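Local coordinates for DNA repair protein RAD2 (Saccharomyces cerevisiae, PDB 4Q0W), which cuts single-stranded DNA as a magnesium-dependent structure-specific endonuclease needed for the incision step of nucleotide excision repair, here in its DNA-bound catalytic core, at residues A237-S242 against N246-M251; N268-Y273 against D306-V311; P253-E258 against R294-N299. All coordinates share one frame; numbering follows the deposited sequence. Where two conformers were deposited one is given.

Contact 1 of 3, residues A237-S242 against N246-M251; sequences AQLLGS and NGLKGM. With K (potassium ion), chain F; nucleotides of chain D.
The flat group at the centre is the carbonyl of Leu239, which meets the backbone of Gly247 and Leu248; no aromatic ring takes part. Leu248 N sits 33° out of the carbonyl plane and gives Leu239 O a nearly straight hydrogen bond (2.9 Å, 174°). At the same oxygen lie two carbons, Gly247 CA at 3.5 Å in a bent CA-H...O contact and Met251 CB, also at 3.5 Å. Gly247 CA makes a straighter CA-H...O approach to Gln238 O, 3.3 Å away. A beta carbon on Gly247 would strike Leu239 O and Gly241 N, so the fit depends on its missing side chain. Leu239 has CG anti to its carbonyl carbon (chi1 -62°), which swings the branch clear of the bonded oxygen; its CD2 meets Leu248 CD1 at 3.7 Å, the two side chains crossing at a slant. The Leu248–Met251 type II turn directs two carbonyls at a potassium ion, Leu248 O at 3.0 Å and Met251 O at 3.1 Å. Three waters and OP2 of DC10 in chain D complete its six ligands, and one of these waters also bridges Leu240 O and Asn246 O. Gly250 N donates to OP1 of the same phosphate. Such a potassium-filled loop is characteristic of the helix-three-turn-helix (H3TH) element of this nuclease family. Within these segments a backbone N-H and a potassium ion, not a charged side chain, hold the phosphate.

Contact 2 of 3, residues N268-Y273 against D306-V311; sequences NFKDWY and DDFPSV
Asp306 meets Lys270 through water rather than directly: one water accepts from Lys270 NZ (2.9 Å) and donates to Asp306 OD1 (2.7 Å), while the two charged atoms stay 4.5 Å apart, beyond a salt bridge. A second water, bound to Asp306 O and Pro309 O, is only weakly held by the ammonium. Phe308 gives most of this segment's share of the contact. Its carbonyl oxygen takes a short hydrogen bond from Lys270 NZ (2.6 Å), the donor tilted 28° from the carbonyl plane. Lys270 starts with CG anti to the backbone N; CD already lies beside the oxygen, and the bend at chi3 (70°) turns CE and NZ back to it; Asp305 O takes a further bond from NZ. The Phe308 ring turns an edge to the helix: CD1 lies 4.1 Å from Lys270 CB, and CE1 meets Phe269 CD2 at 3.8 Å, with the two aromatic side chains set aslant. A methionine in place of Lys270 would probably leave Phe308 O and Asp305 O without their common donor and Asp306 without its water-linked positive mate. Pro309 follows a cis peptide bond, and Ser310 then N-caps helix 311-318, its OG bonded to Val313 N. The loop lies against helix 266-278 through Phe308, whose ring also touches Leu239 of helix 230-240 and Leu248 of the potassium-binding loop, while Phe269 packs on Leu293 and Leu297 of helix 288-299.

Contact 3 of 3, residues P253-E258 against R294-N299; sequences PVSSIE and RKKLVN. With nucleotides of chain D.
Ser255 and Lys296 form the single bridge between these two helical segments, and it is slight: NZ gives Ser255 OG a weak hydrogen bond of 3.3 Å, across backbones whose nearest CA atoms are 10.5 Å apart. The close packing lies instead between the first turn of helix 253-263 and the DNA. Val254 N donates to OP2 of DA9 in chain D (3.2 Å, 159°), and Ser255 N donates to OP1 of that phosphate (3.0 Å, 157°). Ser255 OG also reaches OP1, with CB-OG turned anti to the carbonyl carbon (chi1 -45°), though the modelled separation is too short to be trusted in detail. Pro253 CD and Val254 CG2 press on OP2 at 3.3 Å and 3.4 Å, so apolar carbons flank the oxygen that Val254 N holds. This is the start of the second helix of the H3TH motif, where N-H groups of the first turn, and probably the positive end of the helix dipole, receive a backbone phosphate. The side facing helix 288-299 is loose. Lys296 runs fully extended from helix 288-299, and its firmer bond goes to Gly250 O; NZ stays 4.5 Å from OP1 of DA9, near enough for its charge probably to favour the phosphate. Beside it on the same helix, the exposed Lys295 packs on a phosphate of the bound DNA.

From the N terminus, contact 1 comes first, closing the short turn between helix 230-240 and helix 253-263 before either of the others opens. Contact 3 then starts on helix 253-263 and contact 2 on helix 266-278; their second halves follow in the same order, on helix 288-299 and the loop after it, so the two long closures cross rather than nest. Gly250 O to Lys296 NZ joins contact 1 to contact 3, and Gln238 OE1 to Ser310 N joins it to contact 2. Arg294, bonded to Trp272 O and Tyr273 O, ties contacts 2 and 3. Together they bind the H3TH helices to helices 266-278 and 288-299 and to the loop that leads into helix 311-318.

Contact 1 of 3, residues A237-S242 against N246-M251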
loop_
_atom_site.group_PDB
_atom_site.type_symbol
_atom_site.label_atom_id
_atom_site.label_comp_id
_atom_site.label_asym_id
_atom_site.label_seq_id
_atom_site.Cartn_x
_atom_site.Cartn_y
_atom_site.Cartn_z
ATOM N N ALA A 237 -1.309 -20.892 1.797
ATOM C CA ALA A 237 -1.224 -20.480 3.199
ATOM C C ALA A 237 0.245 -20.274 3.586
ATOM O O ALA A 237 0.592 -19.335 4.316
ATOM C CB ALA A 237 -1.883 -21.505 4.095
ATOM N N GLN A 238 1.114 -21.134 3.065
ATOM C CA GLN A 238 2.537 -21.054 3.400
ATOM C C GLN A 238 3.281 -19.922 2.701
ATOM O O GLN A 238 4.464 -19.685 2.967
ATOM C CB GLN A 238 3.210 -22.402 3.134
ATOM C CG GLN A 238 2.714 -23.462 4.102
ATOM C CD GLN A 238 3.061 -24.856 3.664
ATOM O OE1 GLN A 238 4.199 -25.301 3.820
ATOM N NE2 GLN A 238 2.081 -25.560 3.105
ATOM N N LEU A 239 2.600 -19.223 1.799
ATOM C CA LEU A 239 3.181 -18.014 1.221
ATOM C C LEU A 239 2.576 -16.783 1.907
ATOM O O LEU A 239 3.291 -15.857 2.321
ATOM C CB LEU A 239 2.924 -17.962 -0.290
ATOM C CG LEU A 239 3.541 -19.113 -1.080
ATOM C CD1 LEU A 239 3.086 -19.072 -2.536
ATOM C CD2 LEU A 239 5.070 -19.110 -0.967
ATOM N N LEU A 240 1.253 -16.804 2.022
ATOM C CA LEU A 240 0.467 -15.678 2.516
ATOM C C LEU A 240 0.518 -15.562 4.037
ATOM O O LEU A 240 0.457 -14.453 4.583
ATOM C CB LEU A 240 -0.992 -15.843 2.077
ATOM C CG LEU A 240 -1.221 -15.745 0.568
ATOM C CD1 LEU A 240 -2.635 -16.171 0.201
ATOM C CD2 LEU A 240 -0.956 -14.305 0.149
ATOM N N GLY A 241 0.626 -16.705 4.712
ATOM C CA GLY A 241 0.535 -16.744 6.163
ATOM C C GLY A 241 -0.866 -17.113 6.636
ATOM O O GLY A 241 -1.861 -16.756 5.994
ATOM N N SER A 242 -0.944 -17.822 7.765
ATOM C CA SER A 242 -2.220 -18.153 8.392
ATOM C C SER A 242 -1.925 -18.435 9.852
ATOM O O SER A 242 -0.823 -18.154 10.326
ATOM C CB SER A 242 -2.832 -19.403 7.766
ATOM O OG SER A 242 -2.065 -20.562 8.106
ATOM N N ASN A 246 3.741 -18.553 9.269
ATOM C CA ASN A 246 3.938 -17.124 9.071
ATOM C C ASN A 246 4.291 -16.730 7.627
ATOM O O ASN A 246 4.543 -15.562 7.339
ATOM C CB ASN A 246 4.938 -16.585 10.111
ATOM C CG ASN A 246 4.334 -16.570 11.520
ATOM O OD1 ASN A 246 3.209 -16.098 11.702
ATOM N ND2 ASN A 246 5.055 -17.122 12.507
ATOM N N GLY A 247 4.280 -17.695 6.713
ATOM C CA GLY A 247 4.418 -17.372 5.296
ATOM C C GLY A 247 5.741 -16.726 4.923
ATOM O O GLY A 247 6.726 -16.843 5.657
ATOM N N LEU A 248 5.777 -16.041 3.780
ATOM C CA LEU A 248 7.032 -15.455 3.316
ATOM C C LEU A 248 6.924 -13.948 3.147
ATOM O O LEU A 248 5.947 -13.449 2.575
ATOM C CB LEU A 248 7.457 -16.067 1.979
ATOM C CG LEU A 248 7.775 -17.557 1.922
ATOM C CD1 LEU A 248 8.290 -17.904 0.528
ATOM C CD2 LEU A 248 8.796 -17.958 2.985
ATOM N N LYS A 249 7.933 -13.226 3.624
ATOM C CA LYS A 249 7.968 -11.783 3.418
ATOM C C LYS A 249 7.890 -11.461 1.926
ATOM O O LYS A 249 8.513 -12.134 1.098
ATOM C CB LYS A 249 9.236 -11.178 4.018
ATOM C CG LYS A 249 9.398 -9.690 3.713
ATOM C CD LYS A 249 10.654 -9.104 4.330
ATOM C CE LYS A 249 10.753 -7.611 4.013
ATOM N NZ LYS A 249 12.017 -7.013 4.522
ATOM N N GLY A 250 7.092 -10.457 1.577
ATOM C CA GLY A 250 6.981 -10.040 0.194
ATOM C C GLY A 250 5.912 -10.797 -0.577
ATOM O O GLY A 250 5.552 -10.392 -1.684
ATOM N N MET A 251 5.403 -11.892 -0.010
ATOM C CA MET A 251 4.363 -12.644 -0.700
ATOM C C MET A 251 2.946 -12.187 -0.324
ATOM O O MET A 251 2.378 -12.627 0.682
ATOM C CB MET A 251 4.509 -14.149 -0.469
ATOM C CG MET A 251 5.791 -14.753 -1.030
ATOM S SD MET A 251 5.812 -14.898 -2.841
ATOM C CE MET A 251 6.947 -13.552 -3.226
HETATM K K K F . 3.500 -12.081 3.528
ATOM P P DC D 10 4.334 -8.261 2.636
ATOM O OP1 DC D 10 5.726 -8.657 2.992
ATOM O OP2 DC D 10 3.237 -9.261 2.636
ATOM O "O5'" DC D 10 3.884 -7.069 3.596
ATOM C "C5'" DC D 10 4.819 -6.002 3.698
ATOM C "C4'" DC D 10 4.276 -4.952 4.639
ATOM O "O4'" DC D 10 3.220 -4.213 3.986
ATOM C "C3'" DC D 10 3.695 -5.497 5.944
ATOM O "O3'" DC D 10 4.448 -4.839 6.957
ATOM C "C2'" DC D 10 2.215 -5.092 5.899
ATOM C "C1'" DC D 10 2.244 -3.892 4.949
ATOM N N1 DC D 10 1.035 -3.569 4.138
ATOM C C2 DC D 10 0.520 -2.267 4.214
ATOM O O2 DC D 10 1.070 -1.461 4.971
ATOM N N3 DC D 10 -0.569 -1.938 3.480
ATOM C C4 DC D 10 -1.125 -2.847 2.681
ATOM N N4 DC D 10 -2.190 -2.461 1.972
ATOM C C5 DC D 10 -0.608 -4.183 2.580
ATOM C C6 DC D 10 0.467 -4.503 3.316
ATOM P P DA D 9 1.569 -8.695 -3.617
ATOM O OP1 DA D 9 2.264 -10.005 -3.722
ATOM O OP2 DA D 9 0.084 -8.666 -3.568
ATOM O "O5'" DA D 9 2.152 -7.906 -2.349
ATOM C "C5'" DA D 9 3.557 -7.684 -2.264
ATOM C "C4'" DA D 9 3.890 -6.935 -0.992
ATOM O "O4'" DA D 9 3.329 -5.597 -1.049
ATOM C "C3'" DA D 9 3.359 -7.549 0.303
ATOM O "O3'" DA D 9 4.454 -7.552 1.195
ATOM C "C2'" DA D 9 2.235 -6.608 0.752
ATOM C "C1'" DA D 9 2.734 -5.279 0.194
ATOM N N9 DA D 9 1.715 -4.292 -0.140
ATOM C C8 DA D 9 0.638 -4.476 -0.971
ATOM N N7 DA D 9 -0.103 -3.408 -1.108
ATOM C C5 DA D 9 0.534 -2.452 -0.326
ATOM C C6 DA D 9 0.228 -1.105 -0.052
ATOM N N6 DA D 9 -0.839 -0.487 -0.583
ATOM N N1 DA D 9 1.061 -0.427 0.779
ATOM C C2 DA D 9 2.122 -1.073 1.295
ATOM N N3 DA D 9 2.498 -2.347 1.112
ATOM C C4 DA D 9 1.659 -2.980 0.280
HETATM O O HOH W 1 2.970 -13.509 5.623
HETATM O O HOH W 2 0.901 -12.159 3.898
HETATM O O HOH W 3 4.479 -11.261 5.752
#

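Contact 2 of 3, residues N268-Y273 against D306-V311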
loop_
_atom_site.group_PDB
_atom_site.type_symbol
_atom_site.label_atom_id
_atom_site.label_comp_id
_atom_site.label_asym_id
_atom_site.label_seq_id
_atom_site.Cartn_x
_atom_site.Cartn_y
_atom_site.Cartn_z
ATOM N N ASN A 268 8.685 -27.538 -6.165
ATOM C CA ASN A 268 9.217 -27.062 -7.437
ATOM C C ASN A 268 9.746 -25.637 -7.337
ATOM O O ASN A 268 10.787 -25.308 -7.913
ATOM C CB ASN A 268 8.169 -27.185 -8.557
ATOM C CG ASN A 268 7.682 -28.615 -8.742
ATOM O OD1 ASN A 268 8.291 -29.558 -8.226
ATOM N ND2 ASN A 268 6.580 -28.782 -9.468
ATOM N N PHE A 269 9.023 -24.791 -6.611
ATOM C CA PHE A 269 9.442 -23.410 -6.393
ATOM C C PHE A 269 10.772 -23.414 -5.615
ATOM O O PHE A 269 11.737 -22.758 -6.024
ATOM C CB PHE A 269 8.311 -22.655 -5.661
ATOM C CG PHE A 269 8.690 -21.294 -5.118
ATOM C CD1 PHE A 269 9.219 -20.303 -5.938
ATOM C CD2 PHE A 269 8.454 -20.991 -3.780
ATOM C CE1 PHE A 269 9.547 -19.033 -5.416
ATOM C CE2 PHE A 269 8.778 -19.731 -3.247
ATOM C CZ PHE A 269 9.322 -18.751 -4.068
ATOM N N LYS A 270 10.832 -24.176 -4.523
ATOM C CA LYS A 270 12.049 -24.234 -3.713
ATOM C C LYS A 270 13.237 -24.711 -4.539
ATOM O O LYS A 270 14.287 -24.067 -4.555
ATOM C CB LYS A 270 11.885 -25.145 -2.496
ATOM C CG LYS A 270 13.203 -25.311 -1.716
ATOM C CD LYS A 270 13.021 -26.069 -0.404
ATOM C CE LYS A 270 12.699 -27.549 -0.624
ATOM N NZ LYS A 270 12.441 -28.236 0.696
ATOM N N ASP A 271 13.057 -25.825 -5.245
ATOM C CA ASP A 271 14.131 -26.379 -6.072
ATOM C C ASP A 271 14.629 -25.331 -7.077
ATOM O O ASP A 271 15.839 -25.120 -7.228
ATOM C CB ASP A 271 13.672 -27.662 -6.788
ATOM C CG ASP A 271 13.508 -28.840 -5.833
ATOM O OD1 ASP A 271 14.062 -28.798 -4.713
ATOM O OD2 ASP A 271 12.812 -29.814 -6.201
ATOM N N TRP A 272 13.699 -24.644 -7.728
ATOM C CA TRP A 272 14.071 -23.581 -8.663
ATOM C C TRP A 272 14.935 -22.497 -8.013
ATOM O O TRP A 272 15.975 -22.099 -8.546
ATOM C CB TRP A 272 12.827 -22.926 -9.263
ATOM C CG TRP A 272 13.149 -21.620 -9.891
ATOM C CD1 TRP A 272 13.716 -21.416 -11.128
ATOM C CD2 TRP A 272 12.964 -20.319 -9.316
ATOM N NE1 TRP A 272 13.883 -20.068 -11.351
ATOM C CE2 TRP A 272 13.428 -19.373 -10.259
ATOM C CE3 TRP A 272 12.434 -19.863 -8.109
ATOM C CZ2 TRP A 272 13.378 -17.997 -10.024
ATOM C CZ3 TRP A 272 12.396 -18.499 -7.873
ATOM C CH2 TRP A 272 12.863 -17.582 -8.827
ATOM N N TYR A 273 14.496 -22.015 -6.858
ATOM C CA TYR A 273 15.208 -20.959 -6.144
ATOM C C TYR A 273 16.567 -21.444 -5.666
ATOM O O TYR A 273 17.591 -20.819 -5.938
ATOM C CB TYR A 273 14.376 -20.528 -4.935
ATOM C CG TYR A 273 14.967 -19.415 -4.104
ATOM C CD1 TYR A 273 15.273 -18.179 -4.666
ATOM C CD2 TYR A 273 15.157 -19.577 -2.746
ATOM C CE1 TYR A 273 15.785 -17.156 -3.896
ATOM C CE2 TYR A 273 15.654 -18.552 -1.963
ATOM C CZ TYR A 273 15.966 -17.348 -2.542
ATOM O OH TYR A 273 16.467 -16.335 -1.756
ATOM N N ASP A 306 14.234 -27.339 4.576
ATOM C CA ASP A 306 13.488 -28.607 4.562
ATOM C C ASP A 306 12.104 -28.502 5.190
ATOM O O ASP A 306 11.282 -29.411 5.067
ATOM C CB ASP A 306 14.295 -29.715 5.244
ATOM C CG ASP A 306 15.582 -30.011 4.519
ATOM O OD1 ASP A 306 15.536 -30.180 3.285
ATOM O OD2 ASP A 306 16.643 -30.051 5.177
ATOM N N ASP A 307 11.839 -27.393 5.869
ATOM C CA ASP A 307 10.504 -27.158 6.377
ATOM C C ASP A 307 9.648 -26.480 5.313
ATOM O O ASP A 307 8.512 -26.074 5.578
ATOM C CB ASP A 307 10.546 -26.320 7.659
ATOM C CG ASP A 307 9.247 -26.388 8.446
ATOM O OD1 ASP A 307 8.575 -27.442 8.404
ATOM O OD2 ASP A 307 8.896 -25.384 9.105
ATOM N N PHE A 308 10.173 -26.359 4.099
ATOM C CA PHE A 308 9.415 -25.674 3.061
ATOM C C PHE A 308 9.296 -26.527 1.811
ATOM O O PHE A 308 10.293 -26.791 1.154
ATOM C CB PHE A 308 10.064 -24.332 2.715
ATOM C CG PHE A 308 9.241 -23.491 1.787
ATOM C CD1 PHE A 308 9.334 -23.653 0.403
ATOM C CD2 PHE A 308 8.374 -22.541 2.290
ATOM C CE1 PHE A 308 8.571 -22.887 -0.447
ATOM C CE2 PHE A 308 7.611 -21.761 1.444
ATOM C CZ PHE A 308 7.711 -21.933 0.072
ATOM N N PRO A 309 8.076 -26.970 1.475
ATOM C CA PRO A 309 6.849 -26.768 2.253
ATOM C C PRO A 309 6.862 -27.625 3.525
ATOM O O PRO A 309 7.686 -28.547 3.665
ATOM C CB PRO A 309 5.756 -27.254 1.300
ATOM C CG PRO A 309 6.453 -28.324 0.476
ATOM C CD PRO A 309 7.849 -27.797 0.272
ATOM N N SER A 310 5.971 -27.301 4.454
ATOM C CA SER A 310 5.948 -27.955 5.752
ATOM C C SER A 310 4.923 -29.074 5.773
ATOM O O SER A 310 3.732 -28.839 5.528
ATOM C CB SER A 310 5.627 -26.936 6.850
ATOM O OG SER A 310 5.285 -27.587 8.066
ATOM N N VAL A 311 5.367 -30.295 6.063
ATOM C CA VAL A 311 4.404 -31.374 6.239
ATOM C C VAL A 311 3.574 -31.149 7.507
ATOM O O VAL A 311 2.430 -31.596 7.583
ATOM C CB VAL A 311 5.065 -32.780 6.258
ATOM C CG1 VAL A 311 5.973 -32.936 7.473
ATOM C CG2 VAL A 311 3.990 -33.880 6.251
HETATM O O HOH W 4 9.991 -29.762 2.508
HETATM O O HOH W 5 15.265 -28.338 1.355
#

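Contact 3 of 3, residues P253-E258 against R294-N299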
loop_
_atom_site.group_PDB
_atom_site.type_symbol
_atom_site.label_atom_id
_atom_site.label_comp_id
_atom_site.label_asym_id
_atom_site.label_seq_id
_atom_site.Cartn_x
_atom_site.Cartn_y
_atom_site.Cartn_z
ATOM N N PRO A 253 -1.151 -11.521 -2.119
ATOM C CA PRO A 253 -2.032 -12.374 -2.921
ATOM C C PRO A 253 -1.610 -12.438 -4.383
ATOM O O PRO A 253 -1.805 -13.484 -5.010
ATOM C CB PRO A 253 -3.410 -11.704 -2.782
ATOM C CG PRO A 253 -3.122 -10.294 -2.310
ATOM C CD PRO A 253 -1.870 -10.390 -1.501
ATOM N N VAL A 254 -1.047 -11.356 -4.919
ATOM C CA VAL A 254 -0.644 -11.351 -6.320
ATOM C C VAL A 254 0.544 -12.278 -6.542
ATOM O O VAL A 254 0.506 -13.165 -7.396
ATOM C CB VAL A 254 -0.235 -9.951 -6.799
ATOM C CG1 VAL A 254 0.220 -10.010 -8.262
ATOM C CG2 VAL A 254 -1.387 -8.966 -6.640
ATOM N N SER A 255 1.606 -12.054 -5.779
ATOM C CA SER A 255 2.835 -12.816 -5.955
ATOM C C SER A 255 2.622 -14.289 -5.614
ATOM O O SER A 255 3.206 -15.167 -6.254
ATOM C CB SER A 255 3.948 -12.228 -5.086
ATOM O OG SER A 255 3.980 -10.818 -5.190
ATOM N N SER A 256 1.783 -14.559 -4.614
ATOM C CA SER A 256 1.576 -15.934 -4.161
ATOM C C SER A 256 0.852 -16.748 -5.223
ATOM O O SER A 256 1.231 -17.888 -5.514
ATOM C CB SER A 256 0.808 -15.958 -2.843
ATOM O OG SER A 256 1.556 -15.298 -1.841
ATOM N N ILE A 257 -0.185 -16.157 -5.806
ATOM C CA ILE A 257 -0.903 -16.802 -6.901
ATOM C C ILE A 257 0.049 -17.061 -8.076
ATOM O O ILE A 257 0.010 -18.136 -8.677
ATOM C CB ILE A 257 -2.123 -15.965 -7.363
ATOM C CG1 ILE A 257 -3.232 -16.039 -6.324
ATOM C CG2 ILE A 257 -2.688 -16.489 -8.696
ATOM C CD1 ILE A 257 -3.780 -17.447 -6.140
ATOM N N GLU A 258 0.914 -16.095 -8.385
ATOM C CA GLU A 258 1.868 -16.263 -9.483
ATOM C C GLU A 258 2.797 -17.451 -9.236
ATOM O O GLU A 258 3.047 -18.253 -10.146
ATOM C CB GLU A 258 2.695 -14.993 -9.689
ATOM C CG GLU A 258 1.934 -13.860 -10.360
ATOM C CD GLU A 258 2.714 -12.553 -10.367
ATOM O OE1 GLU A 258 3.851 -12.525 -9.837
ATOM O OE2 GLU A 258 2.184 -11.554 -10.900
ATOM N N ARG A 294 13.428 -13.886 -8.378
ATOM C CA ARG A 294 14.628 -14.256 -7.637
ATOM C C ARG A 294 15.217 -13.048 -6.926
ATOM O O ARG A 294 15.531 -13.111 -5.739
ATOM C CB ARG A 294 15.681 -14.867 -8.551
ATOM C CG ARG A 294 16.949 -15.281 -7.811
ATOM C CD ARG A 294 17.953 -15.937 -8.750
ATOM N NE ARG A 294 17.389 -17.123 -9.398
ATOM C CZ ARG A 294 17.310 -18.322 -8.825
ATOM N NH1 ARG A 294 17.744 -18.499 -7.583
ATOM N NH2 ARG A 294 16.786 -19.345 -9.488
ATOM N N LYS A 295 15.357 -11.948 -7.660
ATOM C CA LYS A 295 15.898 -10.718 -7.096
ATOM C C LYS A 295 15.099 -10.290 -5.868
ATOM O O LYS A 295 15.665 -9.874 -4.854
ATOM C CB LYS A 295 15.904 -9.606 -8.147
ATOM C CG LYS A 295 17.037 -8.604 -7.987
ATOM C CD LYS A 295 16.796 -7.632 -6.839
ATOM C CE LYS A 295 18.050 -7.463 -5.992
ATOM N NZ LYS A 295 18.431 -8.733 -5.308
ATOM N N LYS A 296 13.782 -10.411 -5.958
ATOM C CA LYS A 296 12.910 -10.070 -4.835
ATOM C C LYS A 296 13.128 -10.977 -3.615
ATOM O O LYS A 296 13.185 -10.496 -2.477
ATOM C CB LYS A 296 11.445 -10.125 -5.268
ATOM C CG LYS A 296 10.473 -9.870 -4.137
ATOM C CD LYS A 296 9.062 -9.708 -4.668
ATOM C CE LYS A 296 8.080 -9.509 -3.529
ATOM N NZ LYS A 296 6.696 -9.355 -4.045
ATOM N N LEU A 297 13.239 -12.285 -3.846
ATOM C CA LEU A 297 13.427 -13.224 -2.737
ATOM C C LEU A 297 14.770 -12.975 -2.046
ATOM O O LEU A 297 14.854 -12.969 -0.815
ATOM C CB LEU A 297 13.296 -14.675 -3.225
ATOM C CG LEU A 297 11.947 -15.043 -3.870
ATOM C CD1 LEU A 297 12.048 -16.340 -4.672
ATOM C CD2 LEU A 297 10.844 -15.162 -2.837
ATOM N N VAL A 298 15.809 -12.738 -2.842
ATOM C CA VAL A 298 17.135 -12.429 -2.301
ATOM C C VAL A 298 17.076 -11.181 -1.423
ATOM O O VAL A 298 17.460 -11.216 -0.246
ATOM C CB VAL A 298 18.184 -12.259 -3.415
ATOM C CG1 VAL A 298 19.515 -11.776 -2.843
ATOM C CG2 VAL A 298 18.386 -13.574 -4.144
ATOM N N ASN A 299 16.556 -10.093 -1.981
ATOM C CA ASN A 299 16.423 -8.849 -1.233
ATOM C C ASN A 299 15.613 -9.041 0.043
ATOM O O ASN A 299 15.905 -8.425 1.072
ATOM C CB ASN A 299 15.818 -7.741 -2.103
ATOM C CG ASN A 299 15.796 -6.393 -1.392
ATOM O OD1 ASN A 299 14.729 -5.866 -1.060
ATOM N ND2 ASN A 299 16.976 -5.844 -1.132
ATOM P P DA D 9 1.569 -8.695 -3.617
ATOM O OP1 DA D 9 2.264 -10.005 -3.722
ATOM O OP2 DA D 9 0.084 -8.666 -3.568
ATOM O "O5'" DA D 9 2.152 -7.906 -2.349
ATOM C "C5'" DA D 9 3.557 -7.684 -2.264
ATOM C "C4'" DA D 9 3.890 -6.935 -0.992
ATOM O "O4'" DA D 9 3.329 -5.597 -1.049
ATOM C "C3'" DA D 9 3.359 -7.549 0.303
ATOM O "O3'" DA D 9 4.454 -7.552 1.195
ATOM C "C2'" DA D 9 2.235 -6.608 0.752
ATOM C "C1'" DA D 9 2.734 -5.279 0.194
ATOM N N9 DA D 9 1.715 -4.292 -0.140
ATOM C C8 DA D 9 0.638 -4.476 -0.971
ATOM N N7 DA D 9 -0.103 -3.408 -1.108
ATOM C C5 DA D 9 0.534 -2.452 -0.326
ATOM C C6 DA D 9 0.228 -1.105 -0.052
ATOM N N6 DA D 9 -0.839 -0.487 -0.583
ATOM N N1 DA D 9 1.061 -0.427 0.779
ATOM C C2 DA D 9 2.122 -1.073 1.295
ATOM N N3 DA D 9 2.498 -2.347 1.112
ATOM C C4 DA D 9 1.659 -2.980 0.280
ATOM P P DG D 8 0.113 -5.488 -9.408
ATOM O OP1 DG D 8 0.411 -6.667 -10.263
ATOM O OP2 DG D 8 -1.268 -4.975 -9.234
ATOM O "O5'" DG D 8 0.671 -5.743 -7.928
ATOM C "C5'" DG D 8 2.019 -6.141 -7.802
ATOM C "C4'" DG D 8 2.381 -6.074 -6.341
ATOM O "O4'" DG D 8 2.467 -4.689 -5.928
ATOM C "C3'" DG D 8 1.379 -6.771 -5.422
ATOM O "O3'" DG D 8 2.108 -7.857 -4.878
ATOM C "C2'" DG D 8 0.954 -5.684 -4.425
ATOM C "C1'" DG D 8 2.035 -4.622 -4.591
ATOM N N9 DG D 8 1.606 -3.253 -4.321
ATOM C C8 DG D 8 0.533 -2.552 -4.828
ATOM N N7 DG D 8 0.450 -1.335 -4.360
ATOM C C5 DG D 8 1.542 -1.221 -3.502
ATOM C C6 DG D 8 1.980 -0.137 -2.707
ATOM O O6 DG D 8 1.467 0.984 -2.611
ATOM N N1 DG D 8 3.126 -0.455 -1.981
ATOM C C2 DG D 8 3.770 -1.674 -2.027
ATOM N N2 DG D 8 4.872 -1.824 -1.272
ATOM N N3 DG D 8 3.367 -2.694 -2.770
ATOM C C4 DG D 8 2.252 -2.395 -3.469
#